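Local coordinates for pesticidal crystal protein Cry2Aa (Bacillus thuringiensis serovar kurstaki, PDB 1I5P), which lyses midgut epithelial cells of dipteran and lepidopteran larvae after binding to them, acting as an insecticidal delta-endotoxin, at residues Phe295-Tyr306 with Arg440-Ile450. Sequence-based numbering, arbitrary orientation.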
loop_
_atom_site.group_PDB
_atom_site.type_symbol
_atom_site.label_atom_id
_atom_site.label_comp_id
_atom_site.label_asym_id
_atom_site.label_seq_id
_atom_site.Cartn_x
_atom_site.Cartn_y
_atom_site.Cartn_z
ATOM N N PHE A 295 -5.096 17.051 0.261
ATOM C CA PHE A 295 -6.505 17.078 -0.099
ATOM C C PHE A 295 -6.871 15.868 -0.939
ATOM O O PHE A 295 -7.864 15.189 -0.665
ATOM C CB PHE A 295 -6.869 18.329 -0.905
ATOM C CG PHE A 295 -8.181 18.200 -1.635
ATOM C CD1 PHE A 295 -9.392 18.395 -0.970
ATOM C CD2 PHE A 295 -8.211 17.792 -2.964
ATOM C CE1 PHE A 295 -10.608 18.179 -1.611
ATOM C CE2 PHE A 295 -9.430 17.570 -3.621
ATOM C CZ PHE A 295 -10.630 17.767 -2.938
ATOM N N LEU A 296 -6.071 15.610 -1.970
ATOM C CA LEU A 296 -6.331 14.499 -2.879
ATOM C C LEU A 296 -6.430 13.132 -2.207
ATOM O O LEU A 296 -7.396 12.405 -2.420
ATOM C CB LEU A 296 -5.273 14.473 -3.987
ATOM C CG LEU A 296 -5.341 15.664 -4.948
ATOM C CD1 LEU A 296 -4.144 15.659 -5.906
ATOM C CD2 LEU A 296 -6.659 15.609 -5.717
ATOM N N TYR A 297 -5.451 12.773 -1.387
ATOM C CA TYR A 297 -5.531 11.470 -0.752
ATOM C C TYR A 297 -6.577 11.419 0.366
ATOM O O TYR A 297 -7.048 10.342 0.726
ATOM C CB TYR A 297 -4.145 11.011 -0.264
ATOM C CG TYR A 297 -3.592 11.680 0.973
ATOM C CD1 TYR A 297 -4.172 11.475 2.226
ATOM C CD2 TYR A 297 -2.433 12.448 0.907
ATOM C CE1 TYR A 297 -3.609 12.013 3.379
ATOM C CE2 TYR A 297 -1.858 12.991 2.063
ATOM C CZ TYR A 297 -2.453 12.764 3.294
ATOM O OH TYR A 297 -1.872 13.260 4.441
ATOM N N SER A 298 -6.960 12.578 0.904
ATOM C CA SER A 298 -7.980 12.591 1.954
ATOM C C SER A 298 -9.317 12.313 1.278
ATOM O O SER A 298 -10.237 11.762 1.889
ATOM C CB SER A 298 -8.024 13.946 2.681
ATOM O OG SER A 298 -8.639 14.955 1.897
ATOM N N LEU A 299 -9.400 12.683 0.000
ATOM C CA LEU A 299 -10.605 12.487 -0.797
ATOM C C LEU A 299 -10.691 11.062 -1.329
ATOM O O LEU A 299 -11.755 10.443 -1.307
ATOM C CB LEU A 299 -10.618 13.452 -1.981
ATOM C CG LEU A 299 -11.697 13.229 -3.046
ATOM C CD1 LEU A 299 -13.063 13.569 -2.478
ATOM C CD2 LEU A 299 -11.402 14.099 -4.261
ATOM N N PHE A 300 -9.560 10.559 -1.815
ATOM C CA PHE A 300 -9.482 9.217 -2.380
ATOM C C PHE A 300 -9.721 8.107 -1.358
ATOM O O PHE A 300 -10.036 6.979 -1.738
ATOM C CB PHE A 300 -8.124 9.016 -3.065
ATOM C CG PHE A 300 -7.872 9.967 -4.214
ATOM C CD1 PHE A 300 -6.582 10.153 -4.704
ATOM C CD2 PHE A 300 -8.922 10.674 -4.805
ATOM C CE1 PHE A 300 -6.333 11.021 -5.764
ATOM C CE2 PHE A 300 -8.681 11.548 -5.868
ATOM C CZ PHE A 300 -7.381 11.719 -6.345
ATOM N N GLN A 301 -9.584 8.417 -0.071
ATOM C CA GLN A 301 -9.797 7.403 0.959
ATOM C C GLN A 301 -11.110 7.568 1.722
ATOM O O GLN A 301 -11.292 6.987 2.790
ATOM C CB GLN A 301 -8.622 7.391 1.935
ATOM C CG GLN A 301 -7.340 6.883 1.298
ATOM C CD GLN A 301 -6.197 6.842 2.271
ATOM O OE1 GLN A 301 -6.053 5.886 3.035
ATOM N NE2 GLN A 301 -5.373 7.887 2.260
ATOM N N VAL A 302 -12.021 8.367 1.177
ATOM C CA VAL A 302 -13.310 8.566 1.823
ATOM C C VAL A 302 -14.060 7.240 1.811
ATOM O O VAL A 302 -14.187 6.600 0.768
ATOM C CB VAL A 302 -14.149 9.642 1.092
ATOM C CG1 VAL A 302 -15.632 9.507 1.466
ATOM C CG2 VAL A 302 -13.641 11.024 1.462
ATOM N N ASN A 303 -14.548 6.837 2.979
ATOM C CA ASN A 303 -15.289 5.591 3.133
ATOM C C ASN A 303 -14.413 4.371 2.862
ATOM O O ASN A 303 -14.905 3.350 2.393
ATOM C CB ASN A 303 -16.502 5.563 2.192
ATOM C CG ASN A 303 -17.605 6.529 2.613
ATOM O OD1 ASN A 303 -17.648 6.977 3.755
ATOM N ND2 ASN A 303 -18.518 6.829 1.691
ATOM N N SER A 304 -13.119 4.475 3.152
ATOM C CA SER A 304 -12.199 3.358 2.933
ATOM C C SER A 304 -12.502 2.178 3.846
ATOM O O SER A 304 -12.094 1.055 3.562
ATOM C CB SER A 304 -10.750 3.793 3.172
ATOM O OG SER A 304 -10.167 4.320 1.991
ATOM N N ASN A 305 -13.208 2.436 4.943
ATOM C CA ASN A 305 -13.538 1.380 5.888
ATOM C C ASN A 305 -14.808 0.627 5.496
ATOM O O ASN A 305 -15.179 -0.361 6.129
ATOM C CB ASN A 305 -13.671 1.958 7.299
ATOM C CG ASN A 305 -14.748 3.018 7.401
ATOM O OD1 ASN A 305 -14.874 3.880 6.536
ATOM N ND2 ASN A 305 -15.526 2.965 8.478
ATOM N N TYR A 306 -15.470 1.089 4.439
ATOM C CA TYR A 306 -16.680 0.433 3.961
ATOM C C TYR A 306 -16.361 -0.531 2.823
ATOM O O TYR A 306 -15.252 -0.518 2.277
ATOM C CB TYR A 306 -17.704 1.469 3.487
ATOM C CG TYR A 306 -18.414 2.166 4.624
ATOM C CD1 TYR A 306 -17.847 3.271 5.253
ATOM C CD2 TYR A 306 -19.623 1.675 5.117
ATOM C CE1 TYR A 306 -18.462 3.870 6.351
ATOM C CE2 TYR A 306 -20.246 2.263 6.212
ATOM C CZ TYR A 306 -19.663 3.356 6.824
ATOM O OH TYR A 306 -20.286 3.912 7.915
ATOM N N ARG A 440 -8.491 22.754 1.697
ATOM C CA ARG A 440 -9.160 22.162 2.845
ATOM C C ARG A 440 -9.318 20.650 2.745
ATOM O O ARG A 440 -10.319 20.150 2.236
ATOM C CB ARG A 440 -10.524 22.829 3.035
ATOM C CG ARG A 440 -10.371 24.297 3.362
ATOM C CD ARG A 440 -11.605 25.122 3.073
ATOM N NE ARG A 440 -11.219 26.529 3.035
ATOM C CZ ARG A 440 -12.064 27.553 3.068
ATOM N NH1 ARG A 440 -13.372 27.340 3.142
ATOM N NH2 ARG A 440 -11.595 28.795 3.034
ATOM N N PRO A 441 -8.323 19.901 3.240
ATOM C CA PRO A 441 -8.355 18.439 3.207
ATOM C C PRO A 441 -9.589 17.915 3.922
ATOM O O PRO A 441 -10.036 18.507 4.896
ATOM C CB PRO A 441 -7.068 18.057 3.925
ATOM C CG PRO A 441 -6.152 19.173 3.554
ATOM C CD PRO A 441 -7.043 20.371 3.794
ATOM N N LEU A 442 -10.143 16.810 3.436
ATOM C CA LEU A 442 -11.324 16.229 4.069
ATOM C C LEU A 442 -10.962 15.468 5.334
ATOM O O LEU A 442 -9.835 14.993 5.478
ATOM C CB LEU A 442 -12.030 15.271 3.110
ATOM C CG LEU A 442 -12.858 15.872 1.979
ATOM C CD1 LEU A 442 -12.025 16.855 1.186
ATOM C CD2 LEU A 442 -13.355 14.747 1.089
ATOM N N HIS A 443 -11.913 15.365 6.261
ATOM C CA HIS A 443 -11.671 14.618 7.486
ATOM C C HIS A 443 -12.132 13.191 7.230
ATOM O O HIS A 443 -12.607 12.880 6.131
ATOM C CB HIS A 443 -12.421 15.240 8.677
ATOM C CG HIS A 443 -13.912 15.245 8.541
ATOM N ND1 HIS A 443 -14.676 14.102 8.654
ATOM C CD2 HIS A 443 -14.783 16.260 8.333
ATOM C CE1 HIS A 443 -15.953 14.415 8.523
ATOM N NE2 HIS A 443 -16.045 15.718 8.327
ATOM N N TYR A 444 -11.985 12.323 8.227
ATOM C CA TYR A 444 -12.372 10.923 8.093
ATOM C C TYR A 444 -13.808 10.777 7.578
ATOM O O TYR A 444 -14.752 11.297 8.175
ATOM C CB TYR A 444 -12.229 10.213 9.439
ATOM C CG TYR A 444 -12.348 8.707 9.356
ATOM C CD1 TYR A 444 -11.286 7.927 8.886
ATOM C CD2 TYR A 444 -13.521 8.060 9.747
ATOM C CE1 TYR A 444 -11.390 6.534 8.810
ATOM C CE2 TYR A 444 -13.640 6.670 9.675
ATOM C CZ TYR A 444 -12.567 5.914 9.207
ATOM O OH TYR A 444 -12.676 4.547 9.149
ATOM N N ASN A 445 -13.955 10.067 6.460
ATOM C CA ASN A 445 -15.255 9.830 5.844
ATOM C C ASN A 445 -16.111 11.073 5.661
ATOM O O ASN A 445 -17.337 11.000 5.722
ATOM C CB ASN A 445 -16.047 8.788 6.647
ATOM C CG ASN A 445 -15.498 7.387 6.479
ATOM O OD1 ASN A 445 -16.000 6.433 7.077
ATOM N ND2 ASN A 445 -14.463 7.254 5.658
ATOM N N GLN A 446 -15.478 12.216 5.441
ATOM C CA GLN A 446 -16.248 13.425 5.228
ATOM C C GLN A 446 -16.939 13.342 3.885
ATOM O O GLN A 446 -16.327 12.973 2.884
ATOM C CB GLN A 446 -15.355 14.664 5.253
ATOM C CG GLN A 446 -16.039 15.911 4.696
ATOM C CD GLN A 446 -15.342 17.191 5.096
ATOM O OE1 GLN A 446 -14.116 17.234 5.222
ATOM N NE2 GLN A 446 -16.119 18.250 5.282
ATOM N N ILE A 447 -18.223 13.676 3.869
ATOM C CA ILE A 447 -18.982 13.658 2.636
ATOM C C ILE A 447 -19.103 15.094 2.146
ATOM O O ILE A 447 -19.878 15.883 2.681
ATOM C CB ILE A 447 -20.388 13.065 2.848
ATOM C CG1 ILE A 447 -20.271 11.629 3.371
ATOM C CG2 ILE A 447 -21.167 13.100 1.543
ATOM C CD1 ILE A 447 -19.528 10.677 2.437
ATOM N N ARG A 448 -18.308 15.434 1.138
ATOM C CA ARG A 448 -18.329 16.779 0.573
ATOM C C ARG A 448 -18.394 16.660 -0.945
ATOM O O ARG A 448 -17.729 15.805 -1.534
ATOM C CB ARG A 448 -17.064 17.550 0.974
ATOM C CG ARG A 448 -17.197 19.064 0.863
ATOM C CD ARG A 448 -15.846 19.750 0.628
ATOM N NE ARG A 448 -14.907 19.618 1.744
ATOM C CZ ARG A 448 -13.618 19.952 1.674
ATOM N NH1 ARG A 448 -13.120 20.433 0.542
ATOM N NH2 ARG A 448 -12.827 19.808 2.728
ATOM N N ASN A 449 -19.200 17.502 -1.583
ATOM C CA ASN A 449 -19.311 17.464 -3.037
ATOM C C ASN A 449 -18.164 18.235 -3.682
ATOM O O ASN A 449 -17.981 19.421 -3.425
ATOM C CB ASN A 449 -20.647 18.059 -3.484
ATOM C CG ASN A 449 -21.837 17.283 -2.958
ATOM O OD1 ASN A 449 -21.773 16.065 -2.782
ATOM N ND2 ASN A 449 -22.941 17.987 -2.722
ATOM N N ILE A 450 -17.387 17.545 -4.512
ATOM C CA ILE A 450 -16.256 18.168 -5.193
ATOM C C ILE A 450 -16.646 18.457 -6.639
ATOM O O ILE A 450 -16.574 17.580 -7.502
ATOM C CB ILE A 450 -15.014 17.247 -5.167
ATOM C CG1 ILE A 450 -14.735 16.793 -3.731
ATOM C CG2 ILE A 450 -13.805 17.980 -5.727
ATOM C CD1 ILE A 450 -14.563 17.935 -2.738
HETATM O O HOH W 1 -10.720 11.381 4.435
HETATM O O HOH W 2 -11.830 9.131 5.005
#
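A buried packing contact of the middle domain joins the end of helix 293-300 and the two turns after it to the irregular loop 440-450, through apolar side chains around L442 and one serine-to-backbone hydrogen bond. L442 points toward the helix and divides its two methyls: CD1 lies 3.4 Å from CE1 of F295, approaching the ring obliquely, whereas CD2 fits between L299 CD1 and V302 CG2, each 3.8 Å away. I450 completes the apolar patch, its CD1 meeting the F295 ring at the edge and in plane, 3.9 Å from CZ. With CG opposite the backbone N (chi1 163°), the F295 ring reaches L442 and I450, and D437 and L438 of helix 435-438 also touch it. The middle domain of three-domain Cry toxins is a beta prism, and here a short helix and a long loop pack together beside its strand 422-430, which F300 and I450 both touch. S298 OG accepts the amide of L442 (N to OG 2.8 Å, N-H...O angle 148°) and donates to F295 O within its own helix; chi1 of 75° sets OG between its own backbone N and carbonyl carbon, within reach of both partners. Two waters extend the seam: one donates to S298 O and H443 O, the other takes the N-H of N445 and donates to Q301 O. R448 reaches back within the loop to R440 O (NH2 to O 2.6 Å), forms a salt bridge with D437 through NH1, and has L442 CD1 over one guanidinium face. Beyond the helix, the N445 side chain packs against the type II turn 301-304 and the type I turn 303-306. Y444 OH sits 3.1 Å from N305 CG without bonding to that amide; the hydroxyl is hydrogen-bonded to I499 O, and N305 ND2 to A501 O.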